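Local structure of ochratoxinase (Aspergillus niger, 4C65) at residues A27-G39 with T380-I392. The protein is a zinc-dependent carboxypeptidase of the amidohydrolase superfamily that hydrolyses the mycotoxin ochratoxin A to ochratoxin alpha and L-phenylalanine. Residues are numbered along the deposited sequence; the frame is centred on the assembly and turned at random.
Sequences ALVISDKIIAFVG and TGQLREGYEADVI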
loop_
_atom_site.group_PDB
_atom_site.type_symbol
_atom_site.label_atom_id
_atom_site.label_comp_id
_atom_site.label_asym_id
_atom_site.label_seq_id
_atom_site.Cartn_x
_atom_site.Cartn_y
_atom_site.Cartn_z
ATOM N N ALA A 27 16.720 -37.416 -50.431
ATOM C CA ALA A 27 15.388 -37.578 -49.925
ATOM C C ALA A 27 15.403 -37.484 -48.423
ATOM O O ALA A 27 16.388 -37.825 -47.771
ATOM C CB ALA A 27 14.814 -38.903 -50.364
ATOM N N LEU A 28 14.285 -37.029 -47.889
ATOM C CA LEU A 28 14.080 -36.968 -46.464
ATOM C C LEU A 28 12.741 -37.596 -46.134
ATOM O O LEU A 28 11.737 -37.323 -46.808
ATOM C CB LEU A 28 14.114 -35.514 -45.997
ATOM C CG LEU A 28 13.957 -35.293 -44.491
ATOM C CD1 LEU A 28 14.827 -34.134 -44.019
ATOM C CD2 LEU A 28 12.486 -35.045 -44.123
ATOM N N VAL A 29 12.712 -38.421 -45.099
ATOM C CA VAL A 29 11.466 -38.999 -44.650
ATOM C C VAL A 29 11.075 -38.411 -43.293
ATOM O O VAL A 29 11.893 -38.359 -42.372
ATOM C CB VAL A 29 11.562 -40.519 -44.528
ATOM C CG1 VAL A 29 10.256 -41.095 -44.023
ATOM C CG2 VAL A 29 11.929 -41.136 -45.872
ATOM N N ILE A 30 9.821 -37.981 -43.190
ATOM C CA ILE A 30 9.254 -37.559 -41.921
ATOM C C ILE A 30 8.324 -38.655 -41.421
ATOM O O ILE A 30 7.430 -39.087 -42.139
ATOM C CB ILE A 30 8.431 -36.253 -42.054
ATOM C CG1 ILE A 30 9.317 -35.115 -42.579
ATOM C CG2 ILE A 30 7.823 -35.870 -40.707
ATOM C CD1 ILE A 30 8.581 -33.798 -42.818
ATOM N N SER A 31 8.547 -39.094 -40.186
ATOM C CA SER A 31 7.600 -39.971 -39.501
ATOM C C SER A 31 7.092 -39.230 -38.287
ATOM O O SER A 31 7.845 -39.003 -37.353
ATOM C CB SER A 31 8.265 -41.284 -39.091
ATOM O OG SER A 31 7.344 -42.103 -38.407
ATOM N N ASP A 32 5.816 -38.840 -38.326
ATOM C CA ASP A 32 5.193 -38.053 -37.274
ATOM C C ASP A 32 5.966 -36.766 -37.034
ATOM O O ASP A 32 6.014 -35.933 -37.915
ATOM C CB ASP A 32 5.005 -38.885 -36.005
ATOM C CG ASP A 32 3.970 -39.979 -36.192
ATOM O OD1 ASP A 32 3.013 -39.740 -36.947
ATOM O OD2 ASP A 32 4.123 -41.070 -35.618
ATOM N N LYS A 33 6.587 -36.598 -35.867
ATOM C CA LYS A 33 7.247 -35.326 -35.521
ATOM C C LYS A 33 8.711 -35.292 -35.845
ATOM O O LYS A 33 9.326 -34.231 -35.769
ATOM C CB LYS A 33 7.064 -35.042 -34.041
ATOM C CG LYS A 33 5.600 -34.861 -33.675
ATOM C CD LYS A 33 5.358 -34.877 -32.176
ATOM C CE LYS A 33 3.877 -34.842 -31.836
ATOM N NZ LYS A 33 3.537 -33.783 -30.842
ATOM N N ILE A 34 9.273 -36.440 -36.210
ATOM C CA ILE A 34 10.715 -36.618 -36.321
ATOM C C ILE A 34 11.192 -37.003 -37.710
ATOM O O ILE A 34 10.420 -37.418 -38.538
ATOM C CB ILE A 34 11.061 -37.650 -35.229
ATOM C CG1 ILE A 34 11.116 -36.810 -33.957
ATOM C CG2 ILE A 34 12.345 -38.439 -35.463
ATOM C CD1 ILE A 34 10.055 -37.164 -32.944
ATOM N N ILE A 35 12.462 -36.761 -37.984
ATOM C CA ILE A 35 13.035 -37.113 -39.245
ATOM C C ILE A 35 13.469 -38.558 -39.165
ATOM O O ILE A 35 14.306 -38.908 -38.351
ATOM C CB ILE A 35 14.255 -36.228 -39.565
ATOM C CG1 ILE A 35 13.790 -34.774 -39.775
ATOM C CG2 ILE A 35 14.979 -36.754 -40.804
ATOM C CD1 ILE A 35 14.879 -33.741 -39.613
ATOM N N ALA A 36 12.913 -39.386 -40.041
ATOM C CA ALA A 36 13.164 -40.806 -40.007
ATOM C C ALA A 36 14.348 -41.220 -40.866
ATOM O O ALA A 36 14.987 -42.214 -40.582
ATOM C CB ALA A 36 11.915 -41.563 -40.434
ATOM N N PHE A 37 14.618 -40.474 -41.929
ATOM C CA PHE A 37 15.708 -40.806 -42.836
ATOM C C PHE A 37 16.194 -39.578 -43.607
ATOM O O PHE A 37 15.389 -38.748 -44.041
ATOM C CB PHE A 37 15.260 -41.875 -43.843
ATOM C CG PHE A 37 16.235 -42.097 -44.981
ATOM C CD1 PHE A 37 17.333 -42.929 -44.811
ATOM C CD2 PHE A 37 16.057 -41.462 -46.218
ATOM C CE1 PHE A 37 18.226 -43.149 -45.844
ATOM C CE2 PHE A 37 16.946 -41.674 -47.260
ATOM C CZ PHE A 37 18.031 -42.532 -47.077
ATOM N N VAL A 38 17.509 -39.503 -43.802
ATOM C CA VAL A 38 18.093 -38.551 -44.716
ATOM C C VAL A 38 19.202 -39.239 -45.481
ATOM O O VAL A 38 20.004 -39.965 -44.922
ATOM C CB VAL A 38 18.688 -37.347 -43.986
ATOM C CG1 VAL A 38 19.295 -36.365 -44.976
ATOM C CG2 VAL A 38 17.623 -36.652 -43.156
ATOM N N GLY A 39 19.251 -38.982 -46.776
ATOM C CA GLY A 39 20.284 -39.552 -47.606
ATOM C C GLY A 39 19.873 -39.476 -49.050
ATOM O O GLY A 39 18.970 -38.737 -49.412
ATOM N N THR A 380 17.423 -30.530 -32.951
ATOM C CA THR A 380 16.834 -29.823 -34.056
ATOM C C THR A 380 17.863 -28.949 -34.775
ATOM O O THR A 380 19.033 -28.954 -34.439
ATOM C CB THR A 380 15.632 -28.988 -33.582
ATOM O OG1 THR A 380 14.901 -28.512 -34.708
ATOM C CG2 THR A 380 16.071 -27.787 -32.733
ATOM N N GLY A 381 17.435 -28.242 -35.818
ATOM C CA GLY A 381 18.344 -27.386 -36.579
ATOM C C GLY A 381 19.234 -28.114 -37.582
ATOM O O GLY A 381 20.057 -27.476 -38.243
ATOM N N GLN A 382 19.015 -29.417 -37.753
ATOM C CA GLN A 382 19.670 -30.186 -38.793
ATOM C C GLN A 382 18.742 -31.214 -39.434
ATOM O O GLN A 382 17.848 -31.754 -38.770
ATOM C CB GLN A 382 20.846 -30.950 -38.228
ATOM C CG GLN A 382 21.916 -30.070 -37.663
ATOM C CD GLN A 382 23.057 -30.903 -37.141
ATOM O OE1 GLN A 382 23.685 -31.640 -37.866
ATOM N NE2 GLN A 382 23.348 -30.735 -35.867
ATOM N N LEU A 383 18.952 -31.458 -40.733
ATOM C CA LEU A 383 18.224 -32.497 -41.444
ATOM C C LEU A 383 18.992 -33.795 -41.213
ATOM O O LEU A 383 19.854 -34.167 -42.007
ATOM C CB LEU A 383 18.066 -32.176 -42.945
ATOM C CG LEU A 383 17.286 -30.913 -43.326
ATOM C CD1 LEU A 383 16.987 -30.937 -44.814
ATOM C CD2 LEU A 383 15.980 -30.729 -42.542
ATOM N N ARG A 384 18.666 -34.439 -40.100
ATOM C CA ARG A 384 19.348 -35.633 -39.612
ATOM C C ARG A 384 18.355 -36.584 -39.005
ATOM O O ARG A 384 17.420 -36.144 -38.353
ATOM C CB ARG A 384 20.323 -35.293 -38.487
ATOM C CG ARG A 384 21.695 -35.145 -39.047
ATOM C CD ARG A 384 22.665 -34.661 -38.007
ATOM N NE ARG A 384 23.199 -35.784 -37.254
ATOM C CZ ARG A 384 24.198 -35.672 -36.393
ATOM N NH1 ARG A 384 24.787 -34.501 -36.201
ATOM N NH2 ARG A 384 24.611 -36.739 -35.720
ATOM N N GLU A 385 18.598 -37.879 -39.149
ATOM C CA GLU A 385 17.731 -38.858 -38.545
ATOM C C GLU A 385 17.642 -38.645 -37.013
ATOM O O GLU A 385 18.642 -38.408 -36.335
ATOM C CB GLU A 385 18.217 -40.256 -38.890
ATOM C CG GLU A 385 17.295 -41.351 -38.371
ATOM C CD GLU A 385 17.797 -42.790 -38.476
ATOM O OE1 GLU A 385 18.914 -43.066 -38.004
ATOM O OE2 GLU A 385 17.038 -43.695 -38.885
ATOM N N GLY A 386 16.423 -38.697 -36.494
ATOM C CA GLY A 386 16.169 -38.529 -35.066
ATOM C C GLY A 386 15.948 -37.088 -34.614
ATOM O O GLY A 386 15.537 -36.861 -33.495
ATOM N N TYR A 387 16.206 -36.126 -35.491
ATOM C CA TYR A 387 15.983 -34.722 -35.193
ATOM C C TYR A 387 14.566 -34.318 -35.512
ATOM O O TYR A 387 13.857 -34.994 -36.268
ATOM C CB TYR A 387 16.954 -33.844 -35.977
ATOM C CG TYR A 387 18.331 -33.812 -35.378
ATOM C CD1 TYR A 387 19.039 -34.994 -35.133
ATOM C CD2 TYR A 387 18.946 -32.612 -35.087
ATOM C CE1 TYR A 387 20.306 -34.971 -34.591
ATOM C CE2 TYR A 387 20.216 -32.581 -34.559
ATOM C CZ TYR A 387 20.880 -33.758 -34.312
ATOM O OH TYR A 387 22.123 -33.712 -33.784
ATOM N N GLU A 388 14.141 -33.197 -34.933
ATOM C CA GLU A 388 12.765 -32.728 -35.096
ATOM C C GLU A 388 12.513 -32.299 -36.539
ATOM O O GLU A 388 13.369 -31.695 -37.177
ATOM C CB GLU A 388 12.450 -31.565 -34.160
ATOM C CG GLU A 388 12.525 -31.916 -32.697
ATOM C CD GLU A 388 11.482 -31.233 -31.838
ATOM O OE1 GLU A 388 11.125 -30.025 -32.042
ATOM O OE2 GLU A 388 11.001 -31.935 -30.930
ATOM N N ALA A 389 11.324 -32.611 -37.039
ATOM C CA ALA A 389 10.953 -32.343 -38.431
ATOM C C ALA A 389 10.532 -30.899 -38.626
ATOM O O ALA A 389 9.381 -30.612 -38.907
ATOM C CB ALA A 389 9.856 -33.303 -38.873
ATOM N N ASP A 390 11.498 -29.999 -38.451
ATOM C CA ASP A 390 11.362 -28.577 -38.786
ATOM C C ASP A 390 12.153 -28.373 -40.091
ATOM O O ASP A 390 13.394 -28.394 -40.088
ATOM C CB ASP A 390 11.942 -27.699 -37.686
ATOM C CG ASP A 390 11.136 -27.735 -36.408
ATOM O OD1 ASP A 390 10.201 -28.572 -36.311
ATOM O OD2 ASP A 390 11.394 -26.904 -35.525
ATOM N N VAL A 391 11.429 -28.277 -41.207
ATOM C CA VAL A 391 12.026 -28.464 -42.528
ATOM C C VAL A 391 11.392 -27.467 -43.447
ATOM O O VAL A 391 10.171 -27.278 -43.412
ATOM C CB VAL A 391 11.782 -29.908 -43.061
ATOM C CG1 VAL A 391 12.454 -30.121 -44.413
ATOM C CG2 VAL A 391 12.272 -30.949 -42.071
ATOM N N ILE A 392 12.204 -26.813 -44.267
ATOM C CA ILE A 392 11.651 -25.907 -45.267
ATOM C C ILE A 392 12.167 -26.222 -46.667
ATOM O O ILE A 392 13.293 -26.712 -46.839
ATOM C CB ILE A 392 11.900 -24.425 -44.912
ATOM C CG1 ILE A 392 13.398 -24.091 -44.857
ATOM C CG2 ILE A 392 11.232 -24.094 -43.592
ATOM C CD1 ILE A 392 13.704 -22.603 -44.771
#
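A short backbone pairing, centred on Ile35, joins strand 34-38 and the turn before it to the loop that leads into strand 391-394, with Leu28, Ile30 and Ile35 packed against Leu383 and Ala389, away from the zinc site. Three main-chain bonds hold the edge: Ile35 N gives its hydrogen to Tyr387 O at 2.8 Å, Ile35 O takes that of Gly386 N in its carbonyl plane, and Ala389 N reaches Lys33 O at 2.9 Å. Only Ile34 and Glu388 form a true beta bridge. A type II turn from Arg384 to Tyr387 brings Gly386 N to Ile35 O, and Gly386 tolerates the positive phi of 89°. Of the two domains of this amidohydrolase, a twisted TIM barrel and a smaller beta-sandwich, the hairpin probably belongs to the sandwich; it closes through a type II' turn, Ser31 to Ile34, and carries a classic beta bulge, Ala36 and Phe37 opposite Val29. With CG1 anti to its carbonyl carbon (chi1 -66°), the buried Ile35 sends CD1 into the bend of the loop, 3.5 Å from Glu388 O. Ala389 CB comes within 3.3 Å of Lys33 O and 3.8 Å of Ile30 CG2, where a small side chain suits the close approach. Further along, Leu28 and Leu383 cross at about a right angle, Leu28 CD1 3.9 Å from Leu383 CD2. Leu15 of strand 7-15 touches Leu383 and Val38, while Trp415 packs on Ile30 and Val391.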